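Long-range contacts in N-acetylmuramoyl-L-alanine amidase (Peptoclostridium difficile, PDB 4RN7), which probably hydrolyses, as a zinc-dependent Amidase_3 domain cut from a longer membrane protein, the bond between N-acetylmuramic acid and L-alanine in peptidoglycan: residues S74-L78 with S140-A144; G89-G94 with T153-E157; A111-Q115 with D126-V130; T117-V122 with L170-Q176. All coordinates share one frame; numbering follows the deposited sequence. Where two conformers were deposited one is given.

Interaction 1: residues S74-L78 with S140-A144; sequences SADVL and SNMPA
L78 and A144 pair as parallel neighbours at the start of strands 77-84 and 144-151, with L78 N giving its hydrogen to P143 O (2.9 Å, 156° at the hydrogen) in the plane of that carbonyl. The same oxygen also receives a CA-H contact from V77, while A144 CA lies 3.4 Å from L78 O. The side chains of the bridged pair share one face of the sheet, and L78 CB rests against A144 CB at 3.8 Å. With CG of L78 anti to the backbone N (chi1 179°), one branch, CD2, stays over the A144 methyl and the other, CD1, goes to S140 CB, 3.9 Å off. M142, a selenomethionine, lies between the two segments ahead of the bridge. Its chain bends at chi2 and chi3, so that SE packs on L78 CB while the terminal CE doubles back to A75 CB, 4.1 Å away. CB and CG of M142 both lie 3.4 Å from A75 O. Further along, the P143 ring presents CD to D76 O at 3.5 Å. The hydroxyl of S140 serves its own side, bonding to the V136 and L137 carbonyls of helix 135-139, just ahead of it in the chain, and the D76 carboxylate reaches T5 N on strand 4-10. This is where two central strands of the amidase sheet come together. The L78 N to P143 O bond opens the pairing, which L78 continues with I145; the selenomethionine and the L78-A144 pair add apolar packing, leaving the polar side chains to tie the two segments to neighbouring elements.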
loop_
_atom_site.group_PDB
_atom_site.type_symbol
_atom_site.label_atom_id
_atom_site.label_comp_id
_atom_site.label_asym_id
_atom_site.label_seq_id
_atom_site.Cartn_x
_atom_site.Cartn_y
_atom_site.Cartn_z
ATOM N N SER A 74 -16.763 2.647 5.613
ATOM C CA SER A 74 -17.310 1.305 5.385
ATOM C C SER A 74 -16.664 0.631 4.171
ATOM O O SER A 74 -17.340 -0.014 3.366
ATOM C CB SER A 74 -18.830 1.362 5.232
ATOM O OG SER A 74 -19.436 1.973 6.362
ATOM N N ALA A 75 -15.352 0.799 4.046
ATOM C CA ALA A 75 -14.602 0.214 2.937
ATOM C C ALA A 75 -14.710 -1.301 2.953
ATOM O O ALA A 75 -14.852 -1.909 4.023
ATOM C CB ALA A 75 -13.143 0.622 3.018
ATOM N N ASP A 76 -14.624 -1.913 1.774
ATOM C CA ASP A 76 -14.553 -3.373 1.683
ATOM C C ASP A 76 -13.124 -3.890 1.838
ATOM O O ASP A 76 -12.897 -4.997 2.350
ATOM C CB ASP A 76 -15.145 -3.858 0.364
ATOM C CG ASP A 76 -16.616 -3.531 0.239
ATOM O OD1 ASP A 76 -17.441 -4.269 0.814
ATOM O OD2 ASP A 76 -16.946 -2.530 -0.428
ATOM N N VAL A 77 -12.170 -3.086 1.370
ATOM C CA VAL A 77 -10.746 -3.410 1.375
ATOM C C VAL A 77 -9.966 -2.159 1.796
ATOM O O VAL A 77 -10.335 -1.053 1.380
ATOM C CB VAL A 77 -10.303 -3.836 -0.055
ATOM C CG1 VAL A 77 -8.808 -3.658 -0.262
ATOM C CG2 VAL A 77 -10.727 -5.269 -0.342
ATOM N N LEU A 78 -8.899 -2.321 2.584
ATOM C CA LEU A 78 -7.987 -1.216 2.879
ATOM C C LEU A 78 -6.611 -1.574 2.324
ATOM O O LEU A 78 -6.109 -2.678 2.570
ATOM C CB LEU A 78 -7.891 -0.965 4.394
ATOM C CG LEU A 78 -6.959 0.149 4.905
ATOM C CD1 LEU A 78 -7.438 0.606 6.250
ATOM C CD2 LEU A 78 -5.510 -0.328 5.039
ATOM N N SER A 140 -8.519 -1.463 11.917
ATOM C CA SER A 140 -9.499 -1.388 10.828
ATOM C C SER A 140 -10.431 -2.611 10.825
ATOM O O SER A 140 -10.039 -3.706 11.252
ATOM C CB SER A 140 -8.806 -1.207 9.475
ATOM O OG SER A 140 -7.730 -2.114 9.337
ATOM N N ASN A 141 -11.664 -2.418 10.356
ATOM C CA ASN A 141 -12.710 -3.431 10.467
ATOM C C ASN A 141 -12.927 -4.315 9.244
ATOM O O ASN A 141 -13.802 -5.186 9.254
ATOM C CB ASN A 141 -14.048 -2.761 10.826
ATOM C CG ASN A 141 -14.038 -2.138 12.196
ATOM O OD1 ASN A 141 -13.338 -2.605 13.091
ATOM N ND2 ASN A 141 -14.821 -1.077 12.374
HETATM N N MSE A 142 -12.154 -4.093 8.191
HETATM C CA MSE A 142 -12.344 -4.842 6.963
HETATM C C MSE A 142 -11.016 -5.463 6.582
HETATM O O MSE A 142 -9.993 -5.123 7.191
HETATM C CB MSE A 142 -12.870 -3.917 5.857
HETATM C CG MSE A 142 -11.870 -2.932 5.276
HETATM SE SE MSE A 142 -11.260 -1.457 6.413
HETATM C CE MSE A 142 -12.982 -0.681 6.880
ATOM N N PRO A 143 -11.021 -6.382 5.594
ATOM C CA PRO A 143 -9.735 -6.885 5.095
ATOM C C PRO A 143 -8.776 -5.747 4.742
ATOM O O PRO A 143 -9.141 -4.829 3.998
ATOM C CB PRO A 143 -10.133 -7.678 3.850
ATOM C CG PRO A 143 -11.484 -8.230 4.202
ATOM C CD PRO A 143 -12.158 -7.117 5.006
ATOM N N ALA A 144 -7.567 -5.808 5.304
ATOM C CA ALA A 144 -6.622 -4.699 5.253
ATOM C C ALA A 144 -5.200 -5.212 5.041
ATOM O O ALA A 144 -4.769 -6.165 5.707
ATOM C CB ALA A 144 -6.690 -3.894 6.545
#

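Interaction 2: residues G89-G94 with T153-E157; sequences GNTATG and TTPSE
T154 OG1 donates to A92 O over 2.6 Å, lying in the carbonyl plane on a lone pair, and this short bond is the centre of the tight part of the contact. OG1 is put there by a chi1 of -62°, which sets it beside the T154 backbone N, while the CG2 methyl turns toward N90 O at 3.5 Å. Around this point the backbones themselves touch: N90 CA comes within 3.3 Å of T153 O. A second grip lies farther along, where G94 N meets E157 OE1 at 3.0 Å and 163°, from well above the carboxylate plane. The E157 chain, bent at chi2, crosses the T93 side chain at about a right angle, with OE2 3.5 Å from T93 CB. The segment 153-157 leads from strand 144-151 into helix 155-161, T154 taking the N-cap position without a capping bond from its side chain; OE1 of E157 also accepts from F151 N, tying the helix's first turn back to the end of that strand. By contrast, the solvent side is thin. The exposed P155 ring offers only CD to N90 O, and S156 OG stands 4.1 Å from T93 CG2.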
loop_
_atom_site.group_PDB
_atom_site.type_symbol
_atom_site.label_atom_id
_atom_site.label_comp_id
_atom_site.label_asym_id
_atom_site.label_seq_id
_atom_site.Cartn_x
_atom_site.Cartn_y
_atom_site.Cartn_z
ATOM N N GLY A 89 21.322 -0.617 7.377
ATOM C CA GLY A 89 21.712 -1.241 6.126
ATOM C C GLY A 89 21.233 -0.457 4.926
ATOM O O GLY A 89 20.393 0.429 5.061
ATOM N N ASN A 90 21.770 -0.782 3.753
ATOM C CA ASN A 90 21.394 -0.082 2.532
ATOM C C ASN A 90 21.401 -1.033 1.338
ATOM O O ASN A 90 21.654 -0.610 0.202
ATOM C CB ASN A 90 22.366 1.072 2.279
ATOM C CG ASN A 90 23.802 0.590 2.072
ATOM O OD1 ASN A 90 24.136 -0.560 2.373
ATOM N ND2 ASN A 90 24.655 1.469 1.559
ATOM N N THR A 91 21.117 -2.310 1.603
ATOM C CA THR A 91 21.234 -3.351 0.584
ATOM C C THR A 91 19.947 -4.137 0.301
ATOM O O THR A 91 19.805 -4.692 -0.779
ATOM C CB THR A 91 22.395 -4.346 0.911
ATOM O OG1 THR A 91 22.100 -5.071 2.113
ATOM C CG2 THR A 91 23.708 -3.600 1.075
ATOM N N ALA A 92 18.999 -4.161 1.238
ATOM C CA ALA A 92 17.798 -4.992 1.063
ATOM C C ALA A 92 16.969 -4.608 -0.166
ATOM O O ALA A 92 16.899 -3.434 -0.524
ATOM C CB ALA A 92 16.924 -4.936 2.304
ATOM N N THR A 93 16.333 -5.591 -0.807
ATOM C CA THR A 93 15.454 -5.290 -1.941
ATOM C C THR A 93 14.162 -6.090 -1.920
ATOM O O THR A 93 14.080 -7.126 -1.263
ATOM C CB THR A 93 16.129 -5.575 -3.288
ATOM O OG1 THR A 93 16.522 -6.952 -3.337
ATOM C CG2 THR A 93 17.336 -4.681 -3.481
ATOM N N GLY A 94 13.155 -5.599 -2.633
ATOM C CA GLY A 94 11.952 -6.379 -2.847
ATOM C C GLY A 94 10.721 -5.837 -2.147
ATOM O O GLY A 94 10.788 -4.890 -1.359
ATOM N N THR A 153 15.800 2.833 1.470
ATOM C CA THR A 153 17.168 2.895 1.989
ATOM C C THR A 153 18.243 2.225 1.101
ATOM O O THR A 153 19.442 2.344 1.368
ATOM C CB THR A 153 17.240 2.335 3.436
ATOM O OG1 THR A 153 16.614 1.039 3.496
ATOM C CG2 THR A 153 16.531 3.286 4.403
ATOM N N THR A 154 17.805 1.532 0.053
ATOM C CA THR A 154 18.716 0.864 -0.882
ATOM C C THR A 154 18.716 1.657 -2.186
ATOM O O THR A 154 17.676 1.767 -2.845
ATOM C CB THR A 154 18.263 -0.577 -1.150
ATOM O OG1 THR A 154 18.300 -1.320 0.072
ATOM C CG2 THR A 154 19.194 -1.253 -2.153
ATOM N N PRO A 155 19.868 2.242 -2.540
ATOM C CA PRO A 155 19.963 3.118 -3.715
ATOM C C PRO A 155 19.373 2.535 -5.002
ATOM O O PRO A 155 18.668 3.263 -5.686
ATOM C CB PRO A 155 21.466 3.341 -3.860
ATOM C CG PRO A 155 21.971 3.294 -2.447
ATOM C CD PRO A 155 21.141 2.194 -1.795
ATOM N N SER A 156 19.650 1.274 -5.340
ATOM C CA SER A 156 18.982 0.680 -6.505
ATOM C C SER A 156 17.443 0.731 -6.432
ATOM O O SER A 156 16.777 1.027 -7.435
ATOM C CB SER A 156 19.465 -0.760 -6.744
ATOM O OG SER A 156 18.957 -1.639 -5.749
ATOM N N GLU A 157 16.873 0.465 -5.253
ATOM C CA GLU A 157 15.426 0.407 -5.105
ATOM C C GLU A 157 14.857 1.811 -5.252
ATOM O O GLU A 157 13.797 2.011 -5.847
ATOM C CB GLU A 157 15.053 -0.095 -3.712
ATOM C CG GLU A 157 15.422 -1.519 -3.413
ATOM C CD GLU A 157 14.398 -2.477 -3.947
ATOM O OE1 GLU A 157 13.381 -2.708 -3.252
ATOM O OE2 GLU A 157 14.614 -2.987 -5.064
#

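Interaction 3: residues A111-Q115 with D126-V130; sequences AQTVQ and DRGIV
Q115 and I129 carry a helix-on-sheet contact within a beta-alpha-beta unit, in which helix 107-122 connects strand 95-99 to strand 126-131, the edge strand of the sheet in this chain. The axes of the segments 111-115 and 126-130 run nearly antiparallel, at 162°, and approach to 8.1 Å. I129 provides the apolar half: its CG2 branch points at the helix backbone, 3.6 Å from A111 O, and also meets A111 CB and Q115 CB. CG1 of I129 takes the other direction, carrying CD1 to within 3.9 Å of Q112 OE1, where the two side chains cross at about a right angle. The polar half gathers at D126. Q115 sends NE2 to D126 OD1 (2.9 Å, 156° at the hydrogen), its amide and the carboxylate being turned 27° apart. G128 N reaches the same oxygen at 3.0 Å, closing an Asx turn, and the two donors come from opposite faces of the carboxylate plane. A bridging water gives a hydrogen to D126 OD1 while accepting from Q112 NE2 at 2.9 Å; Q112 NE2 also bonds to S116 OG. The Q115 amide is held at both ends by strand 95-99 as well, with OE1 accepting from T97 OG1 and NE2 reaching I95 O. R127 leads away from the helix to a salt bridge with E96. One carboxylate oxygen thus gathers two protein donors and a water, which probably offsets part of its negative charge, and the Q115 amide, held by three bonds, links the helix to both D126 and strand 95-99.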
loop_
_atom_site.group_PDB
_atom_site.type_symbol
_atom_site.label_atom_id
_atom_site.label_comp_id
_atom_site.label_asym_id
_atom_site.label_seq_id
_atom_site.Cartn_x
_atom_site.Cartn_y
_atom_site.Cartn_z
ATOM N N ALA A 111 -3.720 -10.275 0.992
ATOM C CA ALA A 111 -2.283 -10.036 0.981
ATOM C C ALA A 111 -1.566 -10.932 -0.025
ATOM O O ALA A 111 -0.723 -10.462 -0.788
ATOM C CB ALA A 111 -1.700 -10.235 2.381
ATOM N N GLN A 112 -1.885 -12.223 -0.019
ATOM C CA GLN A 112 -1.206 -13.147 -0.921
ATOM C C GLN A 112 -1.543 -12.858 -2.386
ATOM O O GLN A 112 -0.662 -12.886 -3.253
ATOM C CB GLN A 112 -1.527 -14.602 -0.574
ATOM C CG GLN A 112 -0.705 -15.607 -1.375
ATOM C CD GLN A 112 0.796 -15.459 -1.145
ATOM O OE1 GLN A 112 1.338 -15.995 -0.180
ATOM N NE2 GLN A 112 1.470 -14.724 -2.033
ATOM N N THR A 113 -2.815 -12.580 -2.659
ATOM C CA THR A 113 -3.255 -12.305 -4.023
ATOM C C THR A 113 -2.584 -11.039 -4.568
ATOM O O THR A 113 -2.023 -11.052 -5.672
ATOM C CB THR A 113 -4.789 -12.208 -4.102
ATOM O OG1 THR A 113 -5.353 -13.455 -3.684
ATOM C CG2 THR A 113 -5.244 -11.908 -5.520
ATOM N N VAL A 114 -2.627 -9.963 -3.786
ATOM C CA VAL A 114 -1.973 -8.715 -4.176
ATOM C C VAL A 114 -0.457 -8.905 -4.325
ATOM O O VAL A 114 0.121 -8.532 -5.351
ATOM C CB VAL A 114 -2.309 -7.575 -3.204
ATOM C CG1 VAL A 114 -1.370 -6.385 -3.410
ATOM C CG2 VAL A 114 -3.773 -7.143 -3.388
ATOM N N GLN A 115 0.179 -9.509 -3.324
ATOM C CA GLN A 115 1.627 -9.775 -3.395
ATOM C C GLN A 115 2.045 -10.570 -4.637
ATOM O O GLN A 115 2.982 -10.182 -5.343
ATOM C CB GLN A 115 2.105 -10.487 -2.126
ATOM C CG GLN A 115 3.570 -10.917 -2.160
ATOM C CD GLN A 115 4.524 -9.763 -1.915
ATOM O OE1 GLN A 115 4.133 -8.716 -1.398
ATOM N NE2 GLN A 115 5.791 -9.953 -2.283
ATOM N N ASP A 126 10.408 -11.341 -4.396
ATOM C CA ASP A 126 9.182 -11.683 -3.668
ATOM C C ASP A 126 9.498 -11.980 -2.195
ATOM O O ASP A 126 9.917 -13.085 -1.847
ATOM C CB ASP A 126 8.501 -12.869 -4.374
ATOM C CG ASP A 126 7.221 -13.319 -3.706
ATOM O OD1 ASP A 126 6.757 -12.674 -2.745
ATOM O OD2 ASP A 126 6.662 -14.337 -4.171
ATOM N N ARG A 127 9.311 -10.977 -1.337
ATOM C CA ARG A 127 9.572 -11.121 0.092
ATOM C C ARG A 127 8.396 -11.772 0.825
ATOM O O ARG A 127 8.467 -12.007 2.034
ATOM C CB ARG A 127 9.912 -9.766 0.722
ATOM C CG ARG A 127 11.148 -9.098 0.125
ATOM C CD ARG A 127 11.420 -7.726 0.745
ATOM N NE ARG A 127 11.742 -7.810 2.168
ATOM C CZ ARG A 127 12.972 -7.985 2.637
ATOM N NH1 ARG A 127 13.999 -8.095 1.805
ATOM N NH2 ARG A 127 13.181 -8.058 3.940
ATOM N N GLY A 128 7.325 -12.070 0.090
ATOM C CA GLY A 128 6.193 -12.797 0.648
ATOM C C GLY A 128 5.257 -11.920 1.454
ATOM O O GLY A 128 5.291 -10.694 1.340
ATOM N N ILE A 129 4.420 -12.559 2.268
ATOM C CA ILE A 129 3.473 -11.843 3.115
ATOM C C ILE A 129 3.858 -12.028 4.581
ATOM O O ILE A 129 4.479 -13.037 4.946
ATOM C CB ILE A 129 2.027 -12.308 2.866
ATOM C CG1 ILE A 129 1.844 -13.780 3.258
ATOM C CG2 ILE A 129 1.654 -12.094 1.404
ATOM C CD1 ILE A 129 0.395 -14.261 3.182
ATOM N N VAL A 130 3.502 -11.049 5.413
ATOM C CA VAL A 130 3.969 -10.990 6.799
ATOM C C VAL A 130 2.834 -10.553 7.723
ATOM O O VAL A 130 2.102 -9.622 7.400
ATOM C CB VAL A 130 5.095 -9.935 6.953
ATOM C CG1 VAL A 130 5.683 -9.978 8.348
ATOM C CG2 VAL A 130 6.182 -10.140 5.917
HETATM O O HOH W 1 4.352 -14.478 -1.942
#

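Interaction 4: residues T117-V122 with L170-Q176; sequences TIVSYV and LAEGIVQ
Y121 lays one face of its ring over G173 CA, a CH-pi contact of 4.0 Å to the ring centroid, 27° off the normal. This is the centre of an antiparallel helix pair, helices 107-122 and 164-185, packed on one side of the amidase sheet; the short axes run at 147° and come within 7.9 Å. G173, with no side chain, lets the backbones come close, I118 and G173 CA atoms 4.5 Å apart, with Y121 CB and CG directly on G173 CA. E172 and Q176 lie obliquely to the ring, with E172 CG 3.5 Å from Y121 CE2. Their polar ends join to each other, Q176 NE2 bonding to E172 OE2, and the Q176 amide is nearly parallel to the ring, 17° between planes. Toward the sheet, I118 and I174 lie side by side, pointing the same way. The other branch of I118, CG2, is anti to the backbone N and meets L170 CD1, while V122 CG1 lies 3.6 Å from L170 N and also touches L170 CB. I147 on strand 144-151 receives both isoleucines. Next to G173, T117 turns its hydroxyl back to T113 O and leaves CG2 3.2 Å from G173 O.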
loop_
_atom_site.group_PDB
_atom_site.type_symbol
_atom_site.label_atom_id
_atom_site.label_comp_id
_atom_site.label_asym_id
_atom_site.label_seq_id
_atom_site.Cartn_x
_atom_site.Cartn_y
_atom_site.Cartn_z
ATOM N N THR A 117 0.451 -10.903 -7.442
ATOM C CA THR A 117 0.149 -10.165 -8.660
ATOM C C THR A 117 1.203 -9.077 -8.900
ATOM O O THR A 117 1.658 -8.877 -10.036
ATOM C CB THR A 117 -1.266 -9.561 -8.599
ATOM O OG1 THR A 117 -2.213 -10.612 -8.348
ATOM C CG2 THR A 117 -1.609 -8.891 -9.920
ATOM N N ILE A 118 1.590 -8.389 -7.830
ATOM C CA ILE A 118 2.644 -7.384 -7.906
ATOM C C ILE A 118 3.898 -8.025 -8.491
ATOM O O ILE A 118 4.480 -7.498 -9.442
ATOM C CB ILE A 118 2.982 -6.791 -6.521
ATOM C CG1 ILE A 118 1.854 -5.898 -6.014
ATOM C CG2 ILE A 118 4.254 -5.961 -6.595
ATOM C CD1 ILE A 118 2.034 -5.481 -4.558
ATOM N N VAL A 119 4.290 -9.173 -7.944
ATOM C CA VAL A 119 5.480 -9.879 -8.419
ATOM C C VAL A 119 5.444 -10.182 -9.925
ATOM O O VAL A 119 6.485 -10.191 -10.594
ATOM C CB VAL A 119 5.725 -11.169 -7.598
ATOM C CG1 VAL A 119 6.866 -11.970 -8.177
ATOM C CG2 VAL A 119 6.028 -10.790 -6.148
ATOM N N SER A 120 4.249 -10.409 -10.463
ATOM C CA SER A 120 4.123 -10.714 -11.885
ATOM C C SER A 120 4.263 -9.463 -12.752
ATOM O O SER A 120 4.752 -9.543 -13.878
ATOM C CB SER A 120 2.797 -11.414 -12.175
ATOM O OG SER A 120 1.709 -10.535 -11.963
ATOM N N TYR A 121 3.850 -8.318 -12.221
ATOM C CA TYR A 121 3.879 -7.049 -12.955
ATOM C C TYR A 121 5.205 -6.282 -12.926
ATOM O O TYR A 121 5.614 -5.731 -13.945
ATOM C CB TYR A 121 2.732 -6.144 -12.486
ATOM C CG TYR A 121 1.445 -6.451 -13.203
ATOM C CD1 TYR A 121 0.704 -7.584 -12.886
ATOM C CD2 TYR A 121 0.978 -5.620 -14.214
ATOM C CE1 TYR A 121 -0.475 -7.879 -13.553
ATOM C CE2 TYR A 121 -0.199 -5.904 -14.887
ATOM C CZ TYR A 121 -0.921 -7.034 -14.551
ATOM O OH TYR A 121 -2.091 -7.319 -15.218
ATOM N N VAL A 122 5.863 -6.225 -11.770
ATOM C CA VAL A 122 7.122 -5.479 -11.670
ATOM C C VAL A 122 8.327 -6.414 -11.614
ATOM O O VAL A 122 9.467 -5.989 -11.865
ATOM C CB VAL A 122 7.145 -4.516 -10.468
ATOM C CG1 VAL A 122 6.328 -3.280 -10.772
ATOM C CG2 VAL A 122 6.616 -5.204 -9.236
ATOM N N LEU A 170 3.656 -0.945 -10.884
ATOM C CA LEU A 170 3.375 -1.369 -9.520
ATOM C C LEU A 170 1.903 -1.130 -9.207
ATOM O O LEU A 170 1.215 -2.012 -8.693
ATOM C CB LEU A 170 4.280 -0.606 -8.546
ATOM C CG LEU A 170 3.952 -0.704 -7.059
ATOM C CD1 LEU A 170 3.988 -2.156 -6.602
ATOM C CD2 LEU A 170 4.935 0.145 -6.263
ATOM N N ALA A 171 1.415 0.058 -9.553
ATOM C CA ALA A 171 0.013 0.390 -9.328
ATOM C C ALA A 171 -0.899 -0.549 -10.110
ATOM O O ALA A 171 -1.917 -0.995 -9.586
ATOM C CB ALA A 171 -0.279 1.851 -9.676
ATOM N N GLU A 172 -0.526 -0.869 -11.347
ATOM C CA GLU A 172 -1.345 -1.772 -12.152
ATOM C C GLU A 172 -1.393 -3.158 -11.506
ATOM O O GLU A 172 -2.459 -3.779 -11.421
ATOM C CB GLU A 172 -0.821 -1.856 -13.588
ATOM C CG GLU A 172 -1.672 -2.716 -14.526
ATOM C CD GLU A 172 -3.095 -2.203 -14.718
ATOM O OE1 GLU A 172 -3.353 -0.997 -14.513
ATOM O OE2 GLU A 172 -3.965 -3.020 -15.080
ATOM N N GLY A 173 -0.242 -3.621 -11.025
ATOM C CA GLY A 173 -0.167 -4.898 -10.338
ATOM C C GLY A 173 -1.059 -4.926 -9.110
ATOM O O GLY A 173 -1.773 -5.902 -8.867
ATOM N N ILE A 174 -1.027 -3.849 -8.332
ATOM C CA ILE A 174 -1.877 -3.747 -7.152
ATOM C C ILE A 174 -3.359 -3.758 -7.528
ATOM O O ILE A 174 -4.156 -4.475 -6.916
ATOM C CB ILE A 174 -1.554 -2.485 -6.335
ATOM C CG1 ILE A 174 -0.107 -2.543 -5.821
ATOM C CG2 ILE A 174 -2.517 -2.349 -5.164
ATOM C CD1 ILE A 174 0.380 -1.217 -5.252
ATOM N N VAL A 175 -3.725 -2.965 -8.530
ATOM C CA VAL A 175 -5.107 -2.952 -9.012
ATOM C C VAL A 175 -5.591 -4.359 -9.341
ATOM O O VAL A 175 -6.645 -4.790 -8.867
ATOM C CB VAL A 175 -5.268 -2.078 -10.258
ATOM C CG1 VAL A 175 -6.668 -2.232 -10.840
ATOM C CG2 VAL A 175 -5.005 -0.628 -9.911
ATOM N N GLN A 176 -4.812 -5.085 -10.137
ATOM C CA GLN A 176 -5.237 -6.407 -10.572
ATOM C C GLN A 176 -5.352 -7.378 -9.405
ATOM O O GLN A 176 -6.232 -8.238 -9.407
ATOM C CB GLN A 176 -4.309 -6.951 -11.659
ATOM C CG GLN A 176 -4.418 -6.184 -12.977
ATOM C CD GLN A 176 -5.848 -6.106 -13.494
ATOM O OE1 GLN A 176 -6.656 -7.011 -13.273
ATOM N NE2 GLN A 176 -6.168 -5.014 -14.181
#

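In the fold
Interactions 1 and 2 lie on opposite sides of the chain's centre, their centres 30 Å apart, and interactions 3 and 4 fall between them, sharing helix 107-122. The last two touch where D126 CB packs on V119 CG2 at 3.7 Å. Interaction 2 meets interaction 3 through R127, whose NH1 is 3.2 Å from T93 O, a probable hydrogen bond. The zinc ion, held by H12, E28 and H82, belongs to none: T153 of interaction 2 comes nearest, its side chain about 10 Å away, and those of L78, R127 and L170 are about 13 Å off. An EPE buffer molecule, probably from crystallisation, lies about 3 Å from the R127 side chain and about 4 Å from that of A92.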